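Local coordinates for protein glutathione transferase lambda1 (Populus trichocarpa, PDB 4PQH) that binds glutathione and, as a monomeric Lambda-class glutathione transferase, probably catalyses transfer reactions that use this thiol, at residues Thr45-Gly50 with Tyr214-His219; Leu30-Ser33 with Tyr38-Arg41; Leu95-Asp100 with Phe168-Ile173; Pro177-Phe182 with Ala203-Met208. All coordinates share one frame; numbering follows the deposited sequence. Where two conformers were deposited one is given.

Contact 1. Residues Thr45-Gly50 with Tyr214-His219. Unlike the reference sequence in segment 214-219: H219 (reference Arg).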
loop_
_atom_site.group_PDB
_atom_site.type_symbol
_atom_site.label_atom_id
_atom_site.label_comp_id
_atom_site.label_asym_id
_atom_site.label_seq_id
_atom_site.Cartn_x
_atom_site.Cartn_y
_atom_site.Cartn_z
ATOM N N THR A 45 4.875 0.808 4.613
ATOM C CA THR A 45 5.996 1.752 4.611
ATOM C C THR A 45 6.500 2.022 6.024
ATOM O O THR A 45 7.698 1.941 6.298
ATOM C CB THR A 45 5.629 3.054 3.887
ATOM O OG1 THR A 45 5.247 2.740 2.543
ATOM C CG2 THR A 45 6.833 3.997 3.841
ATOM N N ARG A 46 5.578 2.309 6.931
ATOM C CA ARG A 46 5.876 2.448 8.349
ATOM C C ARG A 46 6.668 1.264 8.889
ATOM O O ARG A 46 7.729 1.438 9.491
ATOM C CB ARG A 46 4.563 2.613 9.123
ATOM C CG ARG A 46 4.622 2.354 10.631
ATOM C CD ARG A 46 3.184 2.253 11.154
ATOM N NE ARG A 46 3.028 2.163 12.604
ATOM C CZ ARG A 46 2.836 1.024 13.270
ATOM N NH1 ARG A 46 2.831 -0.137 12.626
ATOM N NH2 ARG A 46 2.662 1.042 14.584
ATOM N N ASN A 47 6.184 0.052 8.639
ATOM C CA ASN A 47 6.839 -1.126 9.184
ATOM C C ASN A 47 8.208 -1.358 8.574
ATOM O O ASN A 47 9.152 -1.703 9.281
ATOM C CB ASN A 47 5.994 -2.368 8.957
ATOM C CG ASN A 47 4.732 -2.388 9.801
ATOM O OD1 ASN A 47 4.424 -1.442 10.529
ATOM N ND2 ASN A 47 3.996 -3.483 9.704
ATOM N N CYS A 48 8.316 -1.175 7.262
ATOM C CA CYS A 48 9.582 -1.424 6.572
ATOM C C CYS A 48 10.669 -0.474 7.038
ATOM O O CYS A 48 11.858 -0.789 6.958
ATOM C CB CYS A 48 9.405 -1.300 5.063
ATOM S SG CYS A 48 8.497 -2.653 4.321
ATOM N N LYS A 49 10.275 0.686 7.543
ATOM C CA LYS A 49 11.238 1.652 8.042
ATOM C C LYS A 49 11.460 1.539 9.549
ATOM O O LYS A 49 12.225 2.311 10.121
ATOM C CB LYS A 49 10.815 3.069 7.645
ATOM C CG LYS A 49 10.885 3.307 6.152
ATOM C CD LYS A 49 10.491 4.730 5.773
ATOM C CE LYS A 49 11.630 5.700 6.043
ATOM N NZ LYS A 49 12.734 5.542 5.047
ATOM N N GLY A 50 10.823 0.561 10.187
ATOM C CA GLY A 50 10.977 0.360 11.623
ATOM C C GLY A 50 10.332 1.448 12.474
ATOM O O GLY A 50 10.800 1.770 13.563
ATOM N N TYR A 214 5.998 -6.460 5.681
ATOM C CA TYR A 214 4.818 -6.514 4.828
ATOM C C TYR A 214 3.827 -7.553 5.348
ATOM O O TYR A 214 2.633 -7.274 5.466
ATOM C CB TYR A 214 5.205 -6.820 3.380
ATOM C CG TYR A 214 4.065 -7.414 2.586
ATOM C CD1 TYR A 214 2.921 -6.672 2.307
ATOM C CD2 TYR A 214 4.120 -8.721 2.127
ATOM C CE1 TYR A 214 1.877 -7.217 1.588
ATOM C CE2 TYR A 214 3.078 -9.272 1.405
ATOM C CZ TYR A 214 1.962 -8.514 1.144
ATOM O OH TYR A 214 0.912 -9.060 0.438
ATOM N N ASN A 215 4.318 -8.747 5.663
ATOM C CA ASN A 215 3.454 -9.802 6.195
ATOM C C ASN A 215 2.649 -9.367 7.411
ATOM O O ASN A 215 1.496 -9.778 7.591
ATOM C CB ASN A 215 4.271 -11.038 6.561
ATOM C CG ASN A 215 4.906 -11.693 5.357
ATOM O OD1 ASN A 215 4.373 -11.627 4.247
ATOM N ND2 ASN A 215 6.053 -12.330 5.568
ATOM N N GLN A 216 3.255 -8.530 8.246
ATOM C CA GLN A 216 2.588 -8.061 9.451
ATOM C C GLN A 216 1.398 -7.156 9.174
ATOM O O GLN A 216 0.570 -6.950 10.054
ATOM C CB GLN A 216 3.583 -7.355 10.364
ATOM C CG GLN A 216 4.513 -8.304 11.079
ATOM C CD GLN A 216 5.760 -7.609 11.546
ATOM O OE1 GLN A 216 5.925 -6.409 11.332
ATOM N NE2 GLN A 216 6.656 -8.357 12.181
ATOM N N THR A 217 1.306 -6.614 7.962
ATOM C CA THR A 217 0.170 -5.752 7.626
ATOM C C THR A 217 -1.000 -6.590 7.151
ATOM O O THR A 217 -2.059 -6.062 6.801
ATOM C CB THR A 217 0.498 -4.700 6.556
ATOM O OG1 THR A 217 0.763 -5.346 5.303
ATOM C CG2 THR A 217 1.692 -3.879 6.973
ATOM N N ARG A 218 -0.792 -7.900 7.118
ATOM C CA ARG A 218 -1.878 -8.835 6.879
ATOM C C ARG A 218 -2.433 -9.300 8.224
ATOM O O ARG A 218 -3.416 -10.037 8.277
ATOM C CB ARG A 218 -1.401 -10.023 6.034
ATOM C CG ARG A 218 -0.946 -9.635 4.631
ATOM C CD ARG A 218 -0.281 -10.793 3.890
ATOM N NE ARG A 218 -1.223 -11.582 3.096
ATOM C CZ ARG A 218 -0.927 -12.127 1.918
ATOM N NH1 ARG A 218 0.282 -11.964 1.396
ATOM N NH2 ARG A 218 -1.836 -12.834 1.259
ATOM N N HIS A 219 -1.797 -8.850 9.312
ATOM C CA HIS A 219 -2.238 -9.162 10.677
ATOM C C HIS A 219 -3.492 -8.381 11.029
ATOM O O HIS A 219 -3.859 -7.429 10.340
ATOM C CB HIS A 219 -1.167 -8.820 11.723
ATOM C CG HIS A 219 0.032 -9.717 11.701
ATOM N ND1 HIS A 219 0.982 -9.706 12.700
ATOM C CD2 HIS A 219 0.441 -10.647 10.805
ATOM C CE1 HIS A 219 1.923 -10.590 12.422
ATOM N NE2 HIS A 219 1.619 -11.175 11.277
#
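The first helix of the thioredoxin-like N-terminal domain, 37-48, meets the C-terminal tail: N47, one turn before the helix closes in a Schellman motif at G50, faces Q216 and T217 of segment 214-219. The N47 amide nitrogen does the touching. ND2 lies 3.6 Å from T217 CG2 and 3.9 Å from Q216 OE1, a packing distance, with the two amide planes 70° apart; N47 ND2 donates its hydrogen bond to A213 O. On the other branch, OD1 accepts a weak bond from R46 NH1. T217 has OG1 between its backbone N and carbonyl carbon (chi1 67°), which brings the hydroxyl 2.7 Å from Y214 O, in the carbonyl plane, and turns the methyl to N47. A valine here would probably leave Y214 O without one of its two donors and Q40 NE2 without the T217 oxygen. T217 also touches W43 and I44 of helix 37-48, while Y214 reaches A176 of helix 170-190, so this part of the tail packs against both helices.

Contact 2. Residues Leu30-Ser33 with Tyr38-Arg41. With GSH (glutathione), chain C.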
loop_
_atom_site.group_PDB
_atom_site.type_symbol
_atom_site.label_atom_id
_atom_site.label_comp_id
_atom_site.label_asym_id
_atom_site.label_seq_id
_atom_site.Cartn_x
_atom_site.Cartn_y
_atom_site.Cartn_z
ATOM N N LEU A 30 -1.264 7.487 12.054
ATOM C CA LEU A 30 -1.623 7.024 10.728
ATOM C C LEU A 30 -3.034 6.450 10.788
ATOM O O LEU A 30 -3.265 5.406 11.403
ATOM C CB LEU A 30 -0.636 5.960 10.259
ATOM C CG LEU A 30 -0.992 5.233 8.964
ATOM C CD1 LEU A 30 -1.107 6.204 7.798
ATOM C CD2 LEU A 30 0.015 4.134 8.667
ATOM N N TYR A 31 -3.980 7.139 10.160
ATOM C CA TYR A 31 -5.371 6.698 10.187
ATOM C C TYR A 31 -5.617 5.710 9.065
ATOM O O TYR A 31 -5.351 5.999 7.897
ATOM C CB TYR A 31 -6.328 7.887 10.092
ATOM C CG TYR A 31 -6.206 8.820 11.273
ATOM C CD1 TYR A 31 -5.206 9.787 11.317
ATOM C CD2 TYR A 31 -7.069 8.723 12.359
ATOM C CE1 TYR A 31 -5.070 10.627 12.391
ATOM C CE2 TYR A 31 -6.942 9.578 13.452
ATOM C CZ TYR A 31 -5.939 10.530 13.455
ATOM O OH TYR A 31 -5.783 11.384 14.523
ATOM N N ILE A 32 -6.103 4.527 9.430
ATOM C CA ILE A 32 -6.274 3.446 8.480
ATOM C C ILE A 32 -7.602 2.733 8.682
ATOM O O ILE A 32 -8.321 2.965 9.653
ATOM C CB ILE A 32 -5.158 2.369 8.620
ATOM C CG1 ILE A 32 -5.293 1.620 9.949
ATOM C CG2 ILE A 32 -3.767 2.977 8.496
ATOM C CD1 ILE A 32 -4.381 0.402 10.056
ATOM N N SER A 33 -7.915 1.869 7.729
ATOM C CA SER A 33 -8.853 0.783 7.936
ATOM C C SER A 33 -8.006 -0.465 7.779
ATOM O O SER A 33 -7.158 -0.515 6.888
ATOM C CB SER A 33 -9.957 0.811 6.881
ATOM O OG SER A 33 -10.623 -0.436 6.809
ATOM N N TYR A 38 -5.205 0.840 0.092
ATOM C CA TYR A 38 -4.505 2.117 0.015
ATOM C C TYR A 38 -3.817 2.426 1.336
ATOM O O TYR A 38 -2.658 2.863 1.368
ATOM C CB TYR A 38 -5.488 3.233 -0.348
ATOM C CG TYR A 38 -6.110 3.032 -1.702
ATOM C CD1 TYR A 38 -5.414 3.347 -2.860
ATOM C CD2 TYR A 38 -7.392 2.514 -1.826
ATOM C CE1 TYR A 38 -5.982 3.155 -4.103
ATOM C CE2 TYR A 38 -7.960 2.320 -3.056
ATOM C CZ TYR A 38 -7.261 2.642 -4.190
ATOM O OH TYR A 38 -7.846 2.444 -5.414
ATOM N N ALA A 39 -4.525 2.174 2.432
ATOM C CA ALA A 39 -3.963 2.376 3.763
ATOM C C ALA A 39 -2.840 1.377 4.040
ATOM O O ALA A 39 -1.837 1.710 4.683
ATOM C CB ALA A 39 -5.058 2.278 4.825
ATOM N N GLN A 40 -3.000 0.154 3.542
ATOM C CA GLN A 40 -1.975 -0.864 3.727
ATOM C C GLN A 40 -0.646 -0.432 3.121
ATOM O O GLN A 40 0.402 -0.724 3.687
ATOM C CB GLN A 40 -2.421 -2.196 3.128
ATOM C CG GLN A 40 -1.584 -3.379 3.594
ATOM C CD GLN A 40 -1.927 -4.658 2.856
ATOM O OE1 GLN A 40 -2.836 -4.677 2.016
ATOM N NE2 GLN A 40 -1.215 -5.736 3.168
ATOM N N ARG A 41 -0.673 0.266 1.986
ATOM C CA ARG A 41 0.562 0.814 1.404
ATOM C C ARG A 41 1.359 1.590 2.431
ATOM O O ARG A 41 2.580 1.440 2.540
ATOM C CB ARG A 41 0.230 1.781 0.269
ATOM C CG ARG A 41 -0.264 1.141 -1.016
ATOM C CD ARG A 41 -0.568 2.230 -2.041
ATOM N NE ARG A 41 -0.767 1.710 -3.395
ATOM C CZ ARG A 41 -1.451 2.333 -4.350
ATOM N NH1 ARG A 41 -2.039 3.500 -4.106
ATOM N NH2 ARG A 41 -1.543 1.784 -5.552
HETATM N N1 GSH C . -6.727 7.952 -3.718
HETATM C CA1 GSH C . -6.851 7.572 -2.323
HETATM C C1 GSH C . -5.501 7.087 -1.880
HETATM O O11 GSH C . -4.697 6.671 -2.741
HETATM O O12 GSH C . -5.183 7.121 -0.677
HETATM C CB1 GSH C . -7.905 6.474 -2.158
HETATM C CG1 GSH C . -8.280 6.215 -0.700
HETATM C CD1 GSH C . -9.521 5.350 -0.635
HETATM O OE1 GSH C . -10.283 5.159 -1.805
HETATM N N2 GSH C . -9.860 4.798 0.532
HETATM C CA2 GSH C . -11.177 4.183 0.652
HETATM C C2 GSH C . -12.052 4.940 1.600
HETATM O O2 GSH C . -11.486 5.656 2.665
HETATM C CB2 GSH C . -11.090 2.751 1.158
HETATM S SG2 GSH C . -10.486 1.559 -0.065
HETATM N N3 GSH C . -13.367 4.899 1.404
HETATM C CA3 GSH C . -14.247 5.556 2.352
HETATM C C3 GSH C . -15.150 6.556 1.675
HETATM O O31 GSH C . -16.055 7.126 2.323
HETATM O O32 GSH C . -15.001 6.836 0.466
#
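I32 of strand 28-32 and A39 in the first turn of helix 37-48 have their CA atoms 5.4 Å apart, the closest CA pair of the two segments. Each residue directs its CB at the other segment, and the two CB atoms meet at 3.8 Å. The A39 methyl also touches I32 CG2 and lies 4.1 Å from S33 O, so a small side chain lets the helix settle close on the strand. I32 places CG1 between its backbone N and carbonyl carbon (chi1 68°), which leaves the branch CG2 beside the alanine. Y38 turns to the ligand: CB1 of glutathione sits 3.9 Å above the ring plane, over its centre, while SG2 lies at the ring edge, in plane, 3.7 Å from Y38 CD2. R41 NH1 hydrogen-bonds S92 OG, which bonds glutathione, and ligand O11 lies at the edge of the R41 guanidinium, near its plane. This is the opening strand and helix of a thioredoxin-like beta-alpha-beta unit, and their connecting loop carries C36, to which glutathione can be covalently attached.

Contact 3. Residues Leu95-Asp100 with Phe168-Ile173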
loop_
_atom_site.group_PDB
_atom_site.type_symbol
_atom_site.label_atom_id
_atom_site.label_comp_id
_atom_site.label_asym_id
_atom_site.label_seq_id
_atom_site.Cartn_x
_atom_site.Cartn_y
_atom_site.Cartn_z
ATOM N N LEU A 95 1.779 9.743 0.505
ATOM C CA LEU A 95 2.152 9.423 1.879
ATOM C C LEU A 95 3.323 8.461 2.001
ATOM O O LEU A 95 4.157 8.625 2.887
ATOM C CB LEU A 95 0.956 8.868 2.651
ATOM C CG LEU A 95 -0.149 9.874 2.964
ATOM C CD1 LEU A 95 -1.203 9.205 3.824
ATOM C CD2 LEU A 95 0.465 11.065 3.676
ATOM N N ILE A 96 3.385 7.445 1.148
ATOM C CA ILE A 96 4.526 6.539 1.226
ATOM C C ILE A 96 5.813 7.292 0.869
ATOM O O ILE A 96 6.854 7.078 1.498
ATOM C CB ILE A 96 4.328 5.233 0.412
ATOM C CG1 ILE A 96 4.333 5.501 -1.094
ATOM C CG2 ILE A 96 3.061 4.507 0.872
ATOM C CD1 ILE A 96 4.082 4.245 -1.935
ATOM N N LYS A 97 5.748 8.203 -0.097
ATOM C CA LYS A 97 6.907 9.038 -0.418
ATOM C C LYS A 97 7.257 9.981 0.733
ATOM O O LYS A 97 8.436 10.162 1.068
ATOM C CB LYS A 97 6.674 9.827 -1.709
ATOM C CG LYS A 97 6.617 8.973 -2.963
ATOM C CD LYS A 97 6.326 9.832 -4.179
ATOM C CE LYS A 97 6.252 9.000 -5.446
ATOM N NZ LYS A 97 5.761 9.808 -6.594
ATOM N N TYR A 98 6.233 10.551 1.356
ATOM C CA TYR A 98 6.422 11.480 2.458
ATOM C C TYR A 98 7.059 10.802 3.670
ATOM O O TYR A 98 8.036 11.309 4.227
ATOM C CB TYR A 98 5.084 12.131 2.837
ATOM C CG TYR A 98 5.228 13.100 3.985
ATOM C CD1 TYR A 98 5.576 14.425 3.760
ATOM C CD2 TYR A 98 5.041 12.681 5.297
ATOM C CE1 TYR A 98 5.724 15.307 4.816
ATOM C CE2 TYR A 98 5.186 13.549 6.349
ATOM C CZ TYR A 98 5.523 14.861 6.107
ATOM O OH TYR A 98 5.656 15.730 7.163
ATOM N N ILE A 99 6.522 9.656 4.073
ATOM C CA ILE A 99 7.086 8.932 5.205
ATOM C C ILE A 99 8.529 8.525 4.921
ATOM O O ILE A 99 9.405 8.655 5.781
ATOM C CB ILE A 99 6.225 7.710 5.590
ATOM C CG1 ILE A 99 4.930 8.194 6.247
ATOM C CG2 ILE A 99 7.001 6.780 6.532
ATOM C CD1 ILE A 99 3.965 7.092 6.584
ATOM N N ASP A 100 8.779 8.077 3.698
ATOM C CA ASP A 100 10.114 7.638 3.326
ATOM C C ASP A 100 11.145 8.747 3.498
ATOM O O ASP A 100 12.303 8.476 3.828
ATOM C CB ASP A 100 10.122 7.139 1.884
ATOM C CG ASP A 100 11.443 6.509 1.490
ATOM O OD1 ASP A 100 12.025 5.745 2.301
ATOM O OD2 ASP A 100 11.894 6.775 0.356
ATOM N N PHE A 168 14.524 -3.568 -3.351
ATOM C CA PHE A 168 13.221 -3.244 -2.767
ATOM C C PHE A 168 12.977 -1.735 -2.654
ATOM O O PHE A 168 13.870 -0.971 -2.268
ATOM C CB PHE A 168 13.150 -3.904 -1.389
ATOM C CG PHE A 168 11.818 -3.791 -0.713
ATOM C CD1 PHE A 168 10.751 -4.568 -1.119
ATOM C CD2 PHE A 168 11.656 -2.951 0.378
ATOM C CE1 PHE A 168 9.520 -4.460 -0.487
ATOM C CE2 PHE A 168 10.431 -2.862 1.033
ATOM C CZ PHE A 168 9.366 -3.626 0.597
ATOM N N SER A 169 11.760 -1.299 -2.987
ATOM C CA SER A 169 11.434 0.124 -2.954
ATOM C C SER A 169 9.958 0.380 -2.734
ATOM O O SER A 169 9.138 -0.540 -2.677
ATOM C CB SER A 169 11.838 0.793 -4.270
ATOM O OG SER A 169 10.876 0.531 -5.295
ATOM N N LEU A 170 9.629 1.658 -2.651
ATOM C CA LEU A 170 8.248 2.104 -2.552
ATOM C C LEU A 170 7.379 1.587 -3.675
ATOM O O LEU A 170 6.164 1.491 -3.504
ATOM C CB LEU A 170 8.180 3.625 -2.555
ATOM C CG LEU A 170 8.825 4.328 -1.368
ATOM C CD1 LEU A 170 8.788 5.823 -1.592
ATOM C CD2 LEU A 170 8.140 3.939 -0.054
ATOM N N VAL A 171 7.965 1.284 -4.829
ATOM C CA VAL A 171 7.156 0.791 -5.943
ATOM C C VAL A 171 6.564 -0.579 -5.609
ATOM O O VAL A 171 5.391 -0.853 -5.886
ATOM C CB VAL A 171 7.945 0.707 -7.275
ATOM C CG1 VAL A 171 7.019 0.264 -8.410
ATOM C CG2 VAL A 171 8.584 2.041 -7.615
ATOM N N ASP A 172 7.372 -1.442 -5.006
ATOM C CA ASP A 172 6.880 -2.755 -4.604
ATOM C C ASP A 172 5.786 -2.606 -3.551
ATOM O O ASP A 172 4.750 -3.270 -3.610
ATOM C CB ASP A 172 8.034 -3.608 -4.079
ATOM C CG ASP A 172 9.194 -3.603 -5.023
ATOM O OD1 ASP A 172 9.069 -4.187 -6.115
ATOM O OD2 ASP A 172 10.204 -2.950 -4.688
ATOM N N ILE A 173 6.018 -1.711 -2.605
ATOM C CA ILE A 173 5.044 -1.423 -1.564
ATOM C C ILE A 173 3.704 -0.909 -2.135
ATOM O O ILE A 173 2.626 -1.285 -1.667
ATOM C CB ILE A 173 5.627 -0.429 -0.562
ATOM C CG1 ILE A 173 6.807 -1.084 0.167
ATOM C CG2 ILE A 173 4.574 0.024 0.427
ATOM C CD1 ILE A 173 7.587 -0.131 1.059
#
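L170 inserts between I96, K97 and D100 where helix 170-190 of the all-helical domain starts against helix 92-102 of the thioredoxin-like domain, a start capped by a capping box of S169 and D172. Following that segment, F168 leads in and stacks edge-to-face with F163. S169 is the N-cap: its OG accepts from V171 N at 3.0 Å, and its own N gives a hydrogen bond to D172 OD2. L170 then carries the contact. Its CD2 lies 3.7 Å from I96 O, and its CD1 touches K97 CA and comes within 3.8 Å of D100 OD2, an aliphatic tip beside a carboxylate whose other oxygen, OD1, is engaged by K49 NZ. The isoleucine runs past the leucine in the opposite direction, and I96 CD1 lies 3.8 Å from L170 O. V171 turns away, packing on A119, L122 and F123 of helix 113-137. D172 divides its carboxylate between two jobs: OD2 completes the box, while OD1 receives F164 N. Last comes I173, whose CB is directed at helix 92-102 but whose CG2 finds T45 of helix 37-48, with T45 OG1 3.5 Å away.

Contact 4. Residues Pro177-Phe182 with Ala203-Met208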
loop_
_atom_site.group_PDB
_atom_site.type_symbol
_atom_site.label_atom_id
_atom_site.label_comp_id
_atom_site.label_asym_id
_atom_site.label_seq_id
_atom_site.Cartn_x
_atom_site.Cartn_y
_atom_site.Cartn_z
ATOM N N PRO A 177 -0.388 -4.404 -1.818
ATOM C CA PRO A 177 -1.768 -4.630 -1.345
ATOM C C PRO A 177 -2.749 -4.997 -2.452
ATOM O O PRO A 177 -3.716 -5.720 -2.216
ATOM C CB PRO A 177 -2.152 -3.267 -0.760
ATOM C CG PRO A 177 -0.824 -2.670 -0.337
ATOM C CD PRO A 177 0.065 -3.042 -1.492
ATOM N N PHE A 178 -2.491 -4.517 -3.657
ATOM C CA PHE A 178 -3.375 -4.798 -4.769
ATOM C C PHE A 178 -3.143 -6.171 -5.377
ATOM O O PHE A 178 -4.102 -6.903 -5.634
ATOM C CB PHE A 178 -3.320 -3.646 -5.759
ATOM C CG PHE A 178 -3.883 -2.387 -5.178
ATOM C CD1 PHE A 178 -5.254 -2.168 -5.190
ATOM C CD2 PHE A 178 -3.066 -1.477 -4.533
ATOM C CE1 PHE A 178 -5.786 -1.049 -4.611
ATOM C CE2 PHE A 178 -3.602 -0.350 -3.947
ATOM C CZ PHE A 178 -4.972 -0.131 -3.998
ATOM N N ILE A 179 -1.884 -6.570 -5.537
ATOM C CA ILE A 179 -1.601 -7.925 -5.992
ATOM C C ILE A 179 -2.077 -8.951 -4.947
ATOM O O ILE A 179 -2.616 -10.004 -5.295
ATOM C CB ILE A 179 -0.114 -8.083 -6.368
ATOM C CG1 ILE A 179 0.181 -7.197 -7.587
ATOM C CG2 ILE A 179 0.215 -9.544 -6.642
ATOM C CD1 ILE A 179 1.634 -7.204 -8.036
ATOM N N GLU A 180 -1.940 -8.603 -3.669
ATOM C CA GLU A 180 -2.408 -9.440 -2.567
ATOM C C GLU A 180 -3.896 -9.759 -2.691
ATOM O O GLU A 180 -4.330 -10.855 -2.365
ATOM C CB GLU A 180 -2.141 -8.731 -1.235
ATOM C CG GLU A 180 -2.728 -9.394 -0.010
ATOM C CD GLU A 180 -2.473 -8.596 1.258
ATOM O OE1 GLU A 180 -1.348 -8.080 1.421
ATOM O OE2 GLU A 180 -3.388 -8.489 2.100
ATOM N N ARG A 181 -4.675 -8.791 -3.162
ATOM C CA ARG A 181 -6.115 -8.977 -3.294
ATOM C C ARG A 181 -6.489 -9.570 -4.648
ATOM O O ARG A 181 -7.346 -10.453 -4.725
ATOM C CB ARG A 181 -6.837 -7.651 -3.058
ATOM C CG ARG A 181 -6.851 -7.242 -1.596
ATOM C CD ARG A 181 -6.954 -5.735 -1.436
ATOM N NE ARG A 181 -7.080 -5.354 -0.031
ATOM C CZ ARG A 181 -6.070 -5.318 0.829
ATOM N NH1 ARG A 181 -4.846 -5.642 0.433
ATOM N NH2 ARG A 181 -6.285 -4.958 2.089
ATOM N N PHE A 182 -5.840 -9.107 -5.714
ATOM C CA PHE A 182 -6.211 -9.543 -7.056
ATOM C C PHE A 182 -5.841 -10.995 -7.311
ATOM O O PHE A 182 -6.561 -11.711 -8.015
ATOM C CB PHE A 182 -5.585 -8.666 -8.145
ATOM C CG PHE A 182 -5.995 -7.214 -8.090
ATOM C CD1 PHE A 182 -7.160 -6.814 -7.445
ATOM C CD2 PHE A 182 -5.209 -6.246 -8.697
ATOM C CE1 PHE A 182 -7.532 -5.466 -7.412
ATOM C CE2 PHE A 182 -5.567 -4.914 -8.667
ATOM C CZ PHE A 182 -6.733 -4.517 -8.021
ATOM N N ALA A 203 8.243 -14.851 -8.896
ATOM C CA ALA A 203 9.383 -14.600 -8.021
ATOM C C ALA A 203 9.163 -13.368 -7.130
ATOM O O ALA A 203 9.506 -13.374 -5.947
ATOM C CB ALA A 203 10.660 -14.438 -8.846
ATOM N N TRP A 204 8.583 -12.316 -7.705
ATOM C CA TRP A 204 8.287 -11.093 -6.964
ATOM C C TRP A 204 7.351 -11.400 -5.796
ATOM O O TRP A 204 7.564 -10.943 -4.676
ATOM C CB TRP A 204 7.658 -10.057 -7.899
ATOM C CG TRP A 204 7.373 -8.733 -7.250
ATOM C CD1 TRP A 204 8.191 -7.644 -7.218
ATOM C CD2 TRP A 204 6.171 -8.354 -6.565
ATOM N NE1 TRP A 204 7.587 -6.613 -6.540
ATOM C CE2 TRP A 204 6.340 -7.019 -6.139
ATOM C CE3 TRP A 204 4.972 -9.015 -6.269
ATOM C CZ2 TRP A 204 5.356 -6.336 -5.421
ATOM C CZ3 TRP A 204 3.996 -8.331 -5.565
ATOM C CH2 TRP A 204 4.192 -7.008 -5.152
ATOM N N ILE A 205 6.313 -12.191 -6.055
ATOM C CA ILE A 205 5.380 -12.552 -5.005
ATOM C C ILE A 205 6.093 -13.344 -3.906
ATOM O O ILE A 205 5.904 -13.079 -2.710
ATOM C CB ILE A 205 4.170 -13.314 -5.584
ATOM C CG1 ILE A 205 3.343 -12.391 -6.489
ATOM C CG2 ILE A 205 3.302 -13.873 -4.456
ATOM C CD1 ILE A 205 2.330 -13.144 -7.311
ATOM N N GLU A 206 6.934 -14.296 -4.311
ATOM C CA GLU A 206 7.688 -15.070 -3.330
ATOM C C GLU A 206 8.610 -14.186 -2.487
ATOM O O GLU A 206 8.708 -14.370 -1.271
ATOM C CB GLU A 206 8.487 -16.201 -3.988
ATOM C CG GLU A 206 9.252 -17.046 -2.982
ATOM C CD GLU A 206 9.876 -18.280 -3.592
ATOM O OE1 GLU A 206 10.142 -18.278 -4.812
ATOM O OE2 GLU A 206 10.098 -19.255 -2.845
ATOM N N GLU A 207 9.262 -13.218 -3.123
ATOM C CA GLU A 207 10.175 -12.349 -2.401
ATOM C C GLU A 207 9.445 -11.368 -1.480
ATOM O O GLU A 207 9.904 -11.093 -0.370
ATOM C CB GLU A 207 11.093 -11.638 -3.386
ATOM C CG GLU A 207 12.052 -12.610 -4.109
ATOM C CD GLU A 207 12.861 -13.475 -3.146
ATOM O OE1 GLU A 207 13.474 -12.915 -2.205
ATOM O OE2 GLU A 207 12.864 -14.717 -3.319
ATOM N N MET A 208 8.311 -10.848 -1.936
ATOM C CA MET A 208 7.498 -9.984 -1.086
ATOM C C MET A 208 7.049 -10.727 0.154
ATOM O O MET A 208 7.061 -10.184 1.261
ATOM C CB MET A 208 6.270 -9.488 -1.839
ATOM C CG MET A 208 6.573 -8.366 -2.795
ATOM S SD MET A 208 7.343 -6.939 -1.993
ATOM C CE MET A 208 6.191 -6.588 -0.662
#
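Apolar packing makes the contact, and I179 and W204 carry it. Their side chains come from opposite directions, and I179 CD1 reaches the six-membered ring of the indole obliquely, 3.6 Å from W204 CZ3 and 3.9 Å from CH2. I179 CG2 lies against the same CZ3 at 4.1 Å, so both branches of the isoleucine grip one corner of the ring. A smaller touch follows beside it, where I205 CD1 meets I179 CG2 at 4.2 Å. With its CG anti to the backbone N (chi1 -177°), W204 carries the indole across to helix 170-190.

Polar bonds flank the packing. W204 NE1 bonds D172 OD1, tying the ring to the capping-box aspartate. A leucine in place of the tryptophan would probably leave D172 OD1 without this donor and open a gap beside I179 CD1. Within segment 177-182, R181 NH1 donates to P177 O at 2.9 Å, with an N-H...O angle of 151° and the donor tilted from the carbonyl plane. The helix is kinked there, with no bond from N of P177 or F178 to the preceding turn.

The contact thus joins helices 170-190 and 199-208 within the C-terminal domain. I179 also touches F129 of helix 113-137, F178 packs edge-to-face on Y38 of helix 37-48, and W204 rests on L155.

Overall arrangement
Helix 37-48 serves contacts 1 and 2, and helix 170-190 serves contacts 3 and 4. Q40 ties three of them together: its NE2 lies 2.9 Å from T217 OG1 of contact 1 and also meets E180 OE1 of contact 4, while its OE1 lies 2.7 Å from R181 NH1. Contacts 1 and 3 are bridged by the salt bridge from K49 NZ to D100 OD1, at 2.8 Å, and contacts 3 and 4 by D172 and W204. Contact 2 touches glutathione directly. From contact 3, the I96 side chain is about 9 Å from the ligand, and in contact 1 the T217 side chain is about 11 Å from that of C36; contact 4 lies away from the site.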